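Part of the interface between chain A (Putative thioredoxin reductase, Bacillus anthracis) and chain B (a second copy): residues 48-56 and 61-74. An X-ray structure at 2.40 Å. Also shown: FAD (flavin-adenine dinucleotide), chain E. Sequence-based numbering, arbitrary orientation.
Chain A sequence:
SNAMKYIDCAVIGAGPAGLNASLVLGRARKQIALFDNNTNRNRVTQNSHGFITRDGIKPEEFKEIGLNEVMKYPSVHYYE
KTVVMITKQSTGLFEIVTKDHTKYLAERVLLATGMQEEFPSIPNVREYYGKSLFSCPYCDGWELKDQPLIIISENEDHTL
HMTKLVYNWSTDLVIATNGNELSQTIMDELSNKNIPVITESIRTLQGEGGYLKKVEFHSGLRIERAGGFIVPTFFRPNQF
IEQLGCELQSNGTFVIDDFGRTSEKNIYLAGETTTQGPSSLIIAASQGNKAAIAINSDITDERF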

ATOM      1  N   SER A  48      -6.133  -7.211  14.415  1.00 67.49           N
ATOM      2  CA  SER A  48      -6.164  -6.590  13.104  1.00 63.53           C
ATOM      3  C   SER A  48      -5.768  -7.633  12.085  1.00 57.06           C
ATOM      4  O   SER A  48      -4.889  -8.447  12.355  1.00 58.17           O
ATOM      5  CB  SER A  48      -5.199  -5.412  13.038  1.00 61.03           C
ATOM      6  OG  SER A  48      -3.868  -5.877  13.097  1.00 63.92           O
ATOM      7  N   HIS A  49      -6.421  -7.614  10.926  1.00 56.67           N
ATOM      8  CA  HIS A  49      -6.165  -8.594   9.878  1.00 59.69           C
ATOM      9  C   HIS A  49      -6.067  -7.913   8.512  1.00 59.97           C
ATOM     10  O   HIS A  49      -6.511  -6.776   8.346  1.00 54.82           O
ATOM     11  CB  HIS A  49      -7.274  -9.653   9.851  1.00 62.45           C
ATOM     12  CG  HIS A  49      -7.559 -10.278  11.186  1.00 66.12           C
ATOM     13  ND1 HIS A  49      -7.204 -11.574  11.496  1.00 71.72           N
ATOM     14  CD2 HIS A  49      -8.193  -9.790  12.281  1.00 72.54           C
ATOM     15  CE1 HIS A  49      -7.590 -11.853  12.730  1.00 72.90           C
ATOM     16  NE2 HIS A  49      -8.185 -10.785  13.231  1.00 71.37           N
ATOM     17  N   GLY A  50      -5.493  -8.599   7.526  1.00 59.57           N
ATOM     18  CA  GLY A  50      -5.485  -8.069   6.168  1.00 59.96           C
ATOM     19  C   GLY A  50      -4.188  -7.397   5.741  1.00 56.44           C
ATOM     20  O   GLY A  50      -3.974  -7.108   4.566  1.00 57.57           O
ATOM     21  N   PHE A  51      -3.331  -7.141   6.721  1.00 54.11           N
ATOM     22  CA  PHE A  51      -1.971  -6.696   6.494  1.00 47.96           C
ATOM     23  C   PHE A  51      -1.102  -7.937   6.352  1.00 55.15           C
ATOM     24  O   PHE A  51      -0.750  -8.553   7.353  1.00 55.79           O
ATOM     25  CB  PHE A  51      -1.507  -5.904   7.709  1.00 42.90           C
ATOM     26  CG  PHE A  51      -0.249  -5.114   7.490  1.00 50.06           C
ATOM     27  CD1 PHE A  51      -0.310  -3.754   7.222  1.00 43.19           C
ATOM     28  CD2 PHE A  51       0.999  -5.722   7.579  1.00 54.62           C
ATOM     29  CE1 PHE A  51       0.847  -3.010   7.037  1.00 46.32           C
ATOM     30  CE2 PHE A  51       2.160  -4.984   7.393  1.00 51.46           C
ATOM     31  CZ  PHE A  51       2.083  -3.625   7.123  1.00 48.44           C
ATOM     32  N   ILE A  52      -0.745  -8.295   5.116  1.00 61.52           N
ATOM     33  CA  ILE A  52       0.074  -9.486   4.838  1.00 60.88           C
ATOM     34  C   ILE A  52       1.366  -9.587   5.673  1.00 56.06           C
ATOM     35  O   ILE A  52       2.123  -8.611   5.804  1.00 49.71           O
ATOM     36  CB  ILE A  52       0.387  -9.637   3.318  1.00 56.82           C
ATOM     37  CG1 ILE A  52       0.922 -11.034   3.023  1.00 51.67           C
ATOM     38  CG2 ILE A  52       1.350  -8.557   2.831  1.00 55.66           C
ATOM     39  CD1 ILE A  52      -0.019 -12.138   3.483  1.00 56.06           C
ATOM     40  N   THR A  53       1.584 -10.787   6.227  1.00 58.79           N
ATOM     41  CA  THR A  53       2.659 -11.134   7.180  1.00 59.41           C
ATOM     42  C   THR A  53       2.402 -10.638   8.611  1.00 61.98           C
ATOM     43  O   THR A  53       3.151 -10.968   9.531  1.00 64.36           O
ATOM     44  CB  THR A  53       4.096 -10.730   6.714  1.00 59.83           C
ATOM     45  OG1 THR A  53       4.350  -9.358   7.041  1.00 48.67           O
ATOM     46  CG2 THR A  53       4.292 -10.976   5.212  1.00 54.38           C
ATOM     47  N   ARG A  54       1.344  -9.848   8.792  1.00 62.13           N
ATOM     48  CA  ARG A  54       0.921  -9.393  10.120  1.00 61.76           C
ATOM     49  C   ARG A  54      -0.570  -9.720  10.383  1.00 64.30           C
ATOM     50  O   ARG A  54      -1.201  -9.143  11.271  1.00 65.54           O
ATOM     51  CB  ARG A  54       1.203  -7.889  10.288  1.00 62.09           C
ATOM     52  CG  ARG A  54       2.711  -7.476  10.256  1.00 51.01           C
ATOM     53  CD  ARG A  54       3.442  -8.145  11.409  1.00 52.72           C
ATOM     54  NE  ARG A  54       4.852  -7.804  11.515  1.00 49.61           N
ATOM     55  CZ  ARG A  54       5.666  -8.353  12.409  1.00 54.48           C
ATOM     56  NH1 ARG A  54       6.947  -8.003  12.472  1.00 53.39           N
ATOM     57  NH2 ARG A  54       5.195  -9.262  13.244  1.00 53.24           N
ATOM     58  N   ASP A  55      -1.126 -10.647   9.604  1.00 63.34           N
ATOM     59  CA  ASP A  55      -2.538 -11.019   9.735  1.00 69.89           C
ATOM     60  C   ASP A  55      -2.808 -11.629  11.103  1.00 72.16           C
ATOM     61  O   ASP A  55      -2.443 -12.771  11.351  1.00 66.38           O
ATOM     62  CB  ASP A  55      -2.956 -11.999   8.631  1.00 70.18           C
ATOM     63  CG  ASP A  55      -4.401 -12.465   8.768  1.00 72.92           C
ATOM     64  OD1 ASP A  55      -5.313 -11.693   8.404  1.00 73.21           O
ATOM     65  OD2 ASP A  55      -4.627 -13.615   9.210  1.00 78.30           O
ATOM     66  N   GLY A  56      -3.419 -10.844  11.988  1.00 70.87           N
ATOM     67  CA  GLY A  56      -3.735 -11.292  13.331  1.00 73.51           C
ATOM     68  C   GLY A  56      -2.977 -10.591  14.443  1.00 75.58           C
ATOM     69  O   GLY A  56      -2.968 -11.058  15.576  1.00 87.65           O
TER
HETATM   70  PA  FAD E 500      -3.784   5.949  12.207  1.00 45.81           P
HETATM   71  O1A FAD E 500      -3.213   4.612  12.346  1.00 38.67           O
HETATM   72  O2A FAD E 500      -5.079   6.219  12.818  1.00 45.08           O
HETATM   73  O5B FAD E 500      -2.730   6.975  12.751  1.00 36.74           O
HETATM   74  C5B FAD E 500      -3.049   8.285  13.135  1.00 34.90           C
HETATM   75  C4B FAD E 500      -2.053   8.683  14.198  1.00 40.24           C
HETATM   76  O4B FAD E 500      -2.033  10.083  14.378  1.00 42.11           O
HETATM   77  C3B FAD E 500      -2.409   8.096  15.544  1.00 42.77           C
HETATM   78  O3B FAD E 500      -1.328   7.312  16.004  1.00 42.96           O
HETATM   79  C2B FAD E 500      -2.522   9.259  16.474  1.00 44.94           C
HETATM   80  O2B FAD E 500      -1.756   8.915  17.597  1.00 43.03           O
HETATM   81  C1B FAD E 500      -1.794  10.348  15.743  1.00 45.07           C
HETATM   82  N9A FAD E 500      -2.220  11.719  16.044  1.00 49.84           N
HETATM   83  C8A FAD E 500      -3.367  12.253  15.667  1.00 51.43           C
HETATM   84  N7A FAD E 500      -3.447  13.526  16.056  1.00 53.02           N
HETATM   85  C5A FAD E 500      -2.326  13.837  16.694  1.00 50.22           C
HETATM   86  C6A FAD E 500      -1.773  15.029  17.346  1.00 47.64           C
HETATM   87  N6A FAD E 500      -2.452  16.176  17.415  1.00 42.81           N
HETATM   88  N1A FAD E 500      -0.566  14.928  17.894  1.00 52.34           N
HETATM   89  C2A FAD E 500       0.126  13.795  17.840  1.00 49.73           C
HETATM   90  N3A FAD E 500      -0.313  12.686  17.261  1.00 49.54           N
HETATM   91  C4A FAD E 500      -1.511  12.641  16.667  1.00 49.27           C
HETATM   92  N1  FAD E 500      -7.526  -1.929   9.334  1.00 43.47           N
HETATM   93  C2  FAD E 500      -7.034  -3.104   8.921  1.00 50.34           C
HETATM   94  O2  FAD E 500      -6.272  -3.146   7.958  1.00 47.87           O
HETATM   95  N3  FAD E 500      -7.322  -4.254   9.504  1.00 57.23           N
HETATM   96  C4  FAD E 500      -8.124  -4.330  10.539  1.00 50.71           C
HETATM   97  O4  FAD E 500      -8.367  -5.417  11.043  1.00 48.72           O
HETATM   98  C4X FAD E 500      -8.710  -3.099  11.061  1.00 49.37           C
HETATM   99  N5  FAD E 500      -9.532  -3.124  12.107  1.00 51.43           N
HETATM  100  C5X FAD E 500     -10.049  -1.992  12.572  1.00 52.46           C
HETATM  101  C6  FAD E 500     -10.896  -2.022  13.655  1.00 53.11           C
HETATM  102  C7  FAD E 500     -11.437  -0.853  14.144  1.00 52.04           C
HETATM  103  C7M FAD E 500     -12.350  -0.890  15.317  1.00 48.41           C
HETATM  104  C8  FAD E 500     -11.111   0.432  13.513  1.00 52.08           C
HETATM  105  C8M FAD E 500     -11.686   1.708  14.033  1.00 49.58           C
HETATM  106  C9  FAD E 500     -10.267   0.459  12.431  1.00 53.63           C
HETATM  107  C9A FAD E 500      -9.723  -0.707  11.938  1.00 52.84           C
HETATM  108  N10 FAD E 500      -8.873  -0.662  10.837  1.00 49.75           N
HETATM  109  C10 FAD E 500      -8.349  -1.861  10.377  1.00 46.33           C
HETATM  110  C1' FAD E 500      -8.555   0.611  10.209  1.00 46.19           C
HETATM  111  C2' FAD E 500      -7.100   0.979  10.408  1.00 41.95           C
HETATM  112  O2' FAD E 500      -6.854   1.159  11.784  1.00 43.57           O
HETATM  113  C3' FAD E 500      -6.817   2.265   9.659  1.00 46.69           C
HETATM  114  O3' FAD E 500      -7.231   2.067   8.316  1.00 43.10           O
HETATM  115  C4' FAD E 500      -5.363   2.706   9.689  1.00 46.13           C
HETATM  116  O4' FAD E 500      -4.905   2.777  11.028  1.00 46.34           O
HETATM  117  C5' FAD E 500      -5.214   4.079   9.070  1.00 43.12           C
HETATM  118  O5' FAD E 500      -3.853   4.435   9.086  1.00 39.24           O
HETATM  119  P   FAD E 500      -3.316   5.869   9.368  1.00 39.60           P
HETATM  120  O1P FAD E 500      -1.882   5.726   9.583  1.00 37.89           O
HETATM  121  O2P FAD E 500      -3.833   6.755   8.339  1.00 37.80           O
HETATM  122  O3P FAD E 500      -3.982   6.396  10.698  1.00 37.73           O
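Chain B (61-74) EFKEIGLNEVMKYP

Chain B presents a helix that begins before E61(B) to a loop of chain A that has no regular secondary structure; the type I turn from V70(B) to Y73(B) carries the contact onward. Chain A folds through a type II turn from F51(A) to R54(A), and the backbones come nearest, CA to CA, at T53(A) and G66(B), 5.0 Å apart. From T53(A) to D55(A) the loop runs the same way as the helix, T53(A) meeting F62(B), I65(B) and G66(B), and D55(A) meeting E69(B), K72(B) and Y73(B). With no side chain on G66(B), I52(A) CD1 rests directly on the helix backbone, 3.8 Å from G66(B) CA. I52(A), with chi1 t and chi2 p, brings its CD1 in although its CA-to-CB bond points sideways.

T53(A) adopts the p rotamer. Its OG1 donates to I52(A) O at 2.7 Å, while CG2 lies over one face of the F62(B) ring, 3.9 Å from the centroid, in a CH-pi contact. F62(B), chi1 t, also starts out sideways, yet its ring reaches the loop. I65(B) points toward the loop and packs its CG2 3.8 Å from T53(A) CB.

E69(B) accepts from the amides of T53(A), within the turn, and D55(A), just after it. With chi1 at -100°, between wells, and chi2 extended, its carboxylate accepts a weak hydrogen bond from T53(A) N to OE2 (2.8 Å) and a better-aligned one from D55(A) N to OE2 (3.1 Å). A carboxylate suits this place because it offers acceptors to backbone donors.

D55(A), chi1 t, links both chains: its OD1 accepts from G50(A) N at 3.2 Å, bracing the loop, while OD2 accepts from Y73(B) OH at 3.1 Å, at the edge of the tyrosine ring. The long side chain of K72(B) extends from its m chi1 through three t angles, so that NZ makes a weak hydrogen bond to D55(A) O (3.1 Å) and a long salt bridge to D55(A) OD2 (3.9 Å).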

ATOM      1  N   GLU B  61      11.876 -15.530   3.500  0.89 66.84           N
ATOM      2  CA  GLU B  61      11.169 -15.509   4.774  0.89 86.72           C
ATOM      3  C   GLU B  61       9.827 -14.788   4.651  0.89 81.49           C
ATOM      4  O   GLU B  61       8.821 -15.247   5.182  0.89 75.95           O
ATOM      5  CB  GLU B  61      12.036 -14.830   5.834  0.89 93.71           C
ATOM      6  CG  GLU B  61      11.666 -15.180   7.268  0.89103.86           C
ATOM      7  CD  GLU B  61      12.886 -15.550   8.098  0.89113.27           C
ATOM      8  OE1 GLU B  61      13.020 -16.743   8.460  0.89118.29           O
ATOM      9  OE2 GLU B  61      13.717 -14.650   8.373  0.89113.25           O
ATOM     10  N   PHE B  62       9.837 -13.659   3.942  1.00 84.24           N
ATOM     11  CA  PHE B  62       8.646 -12.856   3.684  1.00 60.69           C
ATOM     12  C   PHE B  62       7.605 -13.663   2.930  1.00 62.85           C
ATOM     13  O   PHE B  62       6.421 -13.631   3.262  1.00 70.93           O
ATOM     14  CB  PHE B  62       9.011 -11.598   2.872  1.00 58.07           C
ATOM     15  CG  PHE B  62       7.841 -10.676   2.618  1.00 56.23           C
ATOM     16  CD1 PHE B  62       7.553  -9.639   3.501  1.00 58.05           C
ATOM     17  CD2 PHE B  62       7.024 -10.848   1.504  1.00 61.88           C
ATOM     18  CE1 PHE B  62       6.457  -8.788   3.281  1.00 57.54           C
ATOM     19  CE2 PHE B  62       5.922 -10.013   1.281  1.00 62.38           C
ATOM     20  CZ  PHE B  62       5.642  -8.975   2.166  1.00 56.40           C
ATOM     21  N   LYS B  63       8.050 -14.376   1.901  1.00 69.78           N
ATOM     22  CA  LYS B  63       7.147 -15.162   1.065  1.00 73.71           C
ATOM     23  C   LYS B  63       6.545 -16.328   1.867  1.00 76.56           C
ATOM     24  O   LYS B  63       5.354 -16.616   1.761  1.00 75.09           O
ATOM     25  CB  LYS B  63       7.892 -15.688  -0.168  1.00 76.59           C
ATOM     26  CG  LYS B  63       7.073 -15.716  -1.459  1.00 78.64           C
ATOM     27  CD  LYS B  63       7.751 -16.580  -2.526  1.00 77.27           C
ATOM     28  CE  LYS B  63       7.717 -15.923  -3.909  1.00 79.50           C
ATOM     29  NZ  LYS B  63       8.436 -16.741  -4.951  1.00 82.07           N
ATOM     30  N   GLU B  64       7.389 -16.983   2.665  1.00 76.83           N
ATOM     31  CA  GLU B  64       6.977 -18.092   3.518  1.00 77.76           C
ATOM     32  C   GLU B  64       5.893 -17.683   4.512  1.00 71.91           C
ATOM     33  O   GLU B  64       4.849 -18.324   4.575  1.00 73.57           O
ATOM     34  CB  GLU B  64       8.182 -18.666   4.270  1.00 78.24           C
ATOM     35  CG  GLU B  64       7.807 -19.735   5.297  0.96 85.92           C
ATOM     36  CD  GLU B  64       9.022 -20.362   5.957  0.34 91.00           C
ATOM     37  OE1 GLU B  64      10.084 -19.695   5.995  0.82 92.26           O
ATOM     38  OE2 GLU B  64       8.914 -21.522   6.426  1.00 90.34           O
ATOM     39  N   ILE B  65       6.157 -16.621   5.277  1.00 69.27           N
ATOM     40  CA  ILE B  65       5.236 -16.119   6.293  1.00 68.12           C
ATOM     41  C   ILE B  65       3.869 -15.788   5.704  1.00 81.34           C
ATOM     42  O   ILE B  65       2.828 -16.092   6.302  1.00 87.55           O
ATOM     43  CB  ILE B  65       5.821 -14.889   7.019  1.00 68.44           C
ATOM     44  CG1 ILE B  65       7.068 -15.290   7.812  1.00 65.68           C
ATOM     45  CG2 ILE B  65       4.792 -14.238   7.936  1.00 63.67           C
ATOM     46  CD1 ILE B  65       7.839 -14.117   8.376  1.00 62.77           C
ATOM     47  N   GLY B  66       3.876 -15.195   4.516  1.00 79.37           N
ATOM     48  CA  GLY B  66       2.651 -14.875   3.807  1.00 79.40           C
ATOM     49  C   GLY B  66       1.803 -16.090   3.463  1.00 84.16           C
ATOM     50  O   GLY B  66       0.622 -16.145   3.819  1.00 90.88           O
ATOM     51  N   LEU B  67       2.398 -17.059   2.767  1.00 80.49           N
ATOM     52  CA  LEU B  67       1.694 -18.293   2.413  1.00 81.05           C
ATOM     53  C   LEU B  67       1.115 -18.977   3.643  1.00 82.01           C
ATOM     54  O   LEU B  67      -0.058 -19.344   3.663  1.00 87.00           O
ATOM     55  CB  LEU B  67       2.619 -19.252   1.671  1.00 85.70           C
ATOM     56  CG  LEU B  67       2.942 -18.867   0.229  1.00 84.66           C
ATOM     57  CD1 LEU B  67       3.920 -19.860  -0.377  1.00 82.63           C
ATOM     58  CD2 LEU B  67       1.654 -18.805  -0.580  1.00 76.73           C
ATOM     59  N   ASN B  68       1.939 -19.132   4.673  1.00 82.51           N
ATOM     60  CA  ASN B  68       1.468 -19.653   5.951  1.00 86.07           C
ATOM     61  C   ASN B  68       0.295 -18.845   6.490  1.00 85.32           C
ATOM     62  O   ASN B  68      -0.581 -19.386   7.147  1.00 77.39           O
ATOM     63  CB  ASN B  68       2.594 -19.674   6.986  1.00 86.43           C
ATOM     64  CG  ASN B  68       3.560 -20.824   6.779  1.00 88.34           C
ATOM     65  OD1 ASN B  68       3.163 -21.929   6.411  1.00 91.84           O
ATOM     66  ND2 ASN B  68       4.839 -20.567   7.021  1.00 87.27           N
ATOM     67  N   GLU B  69       0.268 -17.548   6.207  1.00 85.78           N
ATOM     68  CA  GLU B  69      -0.846 -16.733   6.685  1.00 88.96           C
ATOM     69  C   GLU B  69      -2.107 -16.893   5.840  1.00 88.31           C
ATOM     70  O   GLU B  69      -3.222 -16.832   6.361  1.00 87.64           O
ATOM     71  CB  GLU B  69      -0.453 -15.256   6.817  1.00 67.90           C
ATOM     72  CG  GLU B  69      -0.128 -14.872   8.244  1.00 66.77           C
ATOM     73  CD  GLU B  69       0.175 -13.404   8.392  1.00 74.43           C
ATOM     74  OE1 GLU B  69       0.670 -12.998   9.469  1.00 76.61           O
ATOM     75  OE2 GLU B  69      -0.093 -12.660   7.425  1.00 66.62           O
ATOM     76  N   VAL B  70      -1.924 -17.104   4.540  1.00 73.02           N
ATOM     77  CA  VAL B  70      -3.053 -17.252   3.637  1.00 87.87           C
ATOM     78  C   VAL B  70      -3.584 -18.688   3.668  1.00 94.98           C
ATOM     79  O   VAL B  70      -4.747 -18.946   3.338  1.00 94.89           O
ATOM     80  CB  VAL B  70      -2.692 -16.826   2.203  1.00 88.83           C
ATOM     81  CG1 VAL B  70      -1.895 -17.909   1.502  1.00 91.33           C
ATOM     82  CG2 VAL B  70      -3.947 -16.515   1.423  1.00 90.36           C
HETATM   83  N   MSE B  71      -2.733 -19.620   4.091  0.88 97.58           N
HETATM   84  CA  MSE B  71      -3.158 -21.003   4.277  1.00100.20           C
HETATM   85  C   MSE B  71      -4.132 -21.122   5.444  1.00 97.72           C
HETATM   86  O   MSE B  71      -4.833 -22.123   5.566  0.95 99.54           O
HETATM   87  CB  MSE B  71      -1.958 -21.921   4.513  0.78102.44           C
HETATM   88  CG  MSE B  71      -1.169 -22.258   3.260  0.48103.11           C
HETATM   89 SE   MSE B  71       0.285 -23.500   3.636  0.78170.06          SE
HETATM   90  CE  MSE B  71      -0.752 -24.986   4.376  0.98 92.46           C
ATOM     91  N   LYS B  72      -4.172 -20.098   6.293  1.00 95.45           N
ATOM     92  CA  LYS B  72      -5.090 -20.075   7.427  1.00 96.54           C
ATOM     93  C   LYS B  72      -6.558 -20.100   6.996  1.00103.02           C
ATOM     94  O   LYS B  72      -7.436 -20.496   7.768  1.00109.20           O
ATOM     95  CB  LYS B  72      -4.858 -18.833   8.283  1.00 95.81           C
ATOM     96  CG  LYS B  72      -3.555 -18.791   9.048  1.00 97.15           C
ATOM     97  CD  LYS B  72      -3.491 -17.499   9.866  1.00 97.81           C
ATOM     98  CE  LYS B  72      -2.067 -17.141  10.259  1.00 98.14           C
ATOM     99  NZ  LYS B  72      -2.002 -15.868  11.026  1.00 89.66           N
ATOM    100  N   TYR B  73      -6.829 -19.674   5.768  1.00 81.35           N
ATOM    101  CA  TYR B  73      -8.203 -19.539   5.301  1.00 81.98           C
ATOM    102  C   TYR B  73      -8.600 -20.645   4.322  1.00 90.02           C
ATOM    103  O   TYR B  73      -8.106 -20.703   3.198  1.00 84.71           O
ATOM    104  CB  TYR B  73      -8.445 -18.135   4.741  1.00 79.10           C
ATOM    105  CG  TYR B  73      -8.204 -17.071   5.791  1.00 76.49           C
ATOM    106  CD1 TYR B  73      -9.158 -16.809   6.760  1.00 76.55           C
ATOM    107  CD2 TYR B  73      -7.004 -16.347   5.832  1.00 74.06           C
ATOM    108  CE1 TYR B  73      -8.950 -15.864   7.735  1.00 74.27           C
ATOM    109  CE2 TYR B  73      -6.788 -15.388   6.809  1.00 71.72           C
ATOM    110  CZ  TYR B  73      -7.770 -15.152   7.758  1.00 71.83           C
ATOM    111  OH  TYR B  73      -7.592 -14.204   8.737  1.00 69.63           O
ATOM    112  N   PRO B  74      -9.512 -21.525   4.764  1.00 93.40           N
ATOM    113  CA  PRO B  74      -9.842 -22.803   4.112  1.00 96.52           C
ATOM    114  C   PRO B  74     -10.235 -22.679   2.637  1.00 90.61           C
ATOM    115  O   PRO B  74     -10.020 -23.610   1.868  1.00 92.61           O
ATOM    116  CB  PRO B  74     -11.018 -23.342   4.950  1.00 92.52           C
ATOM    117  CG  PRO B  74     -11.569 -22.154   5.695  1.00 90.28           C
ATOM    118  CD  PRO B  74     -10.387 -21.240   5.918  1.00 95.17           C
TER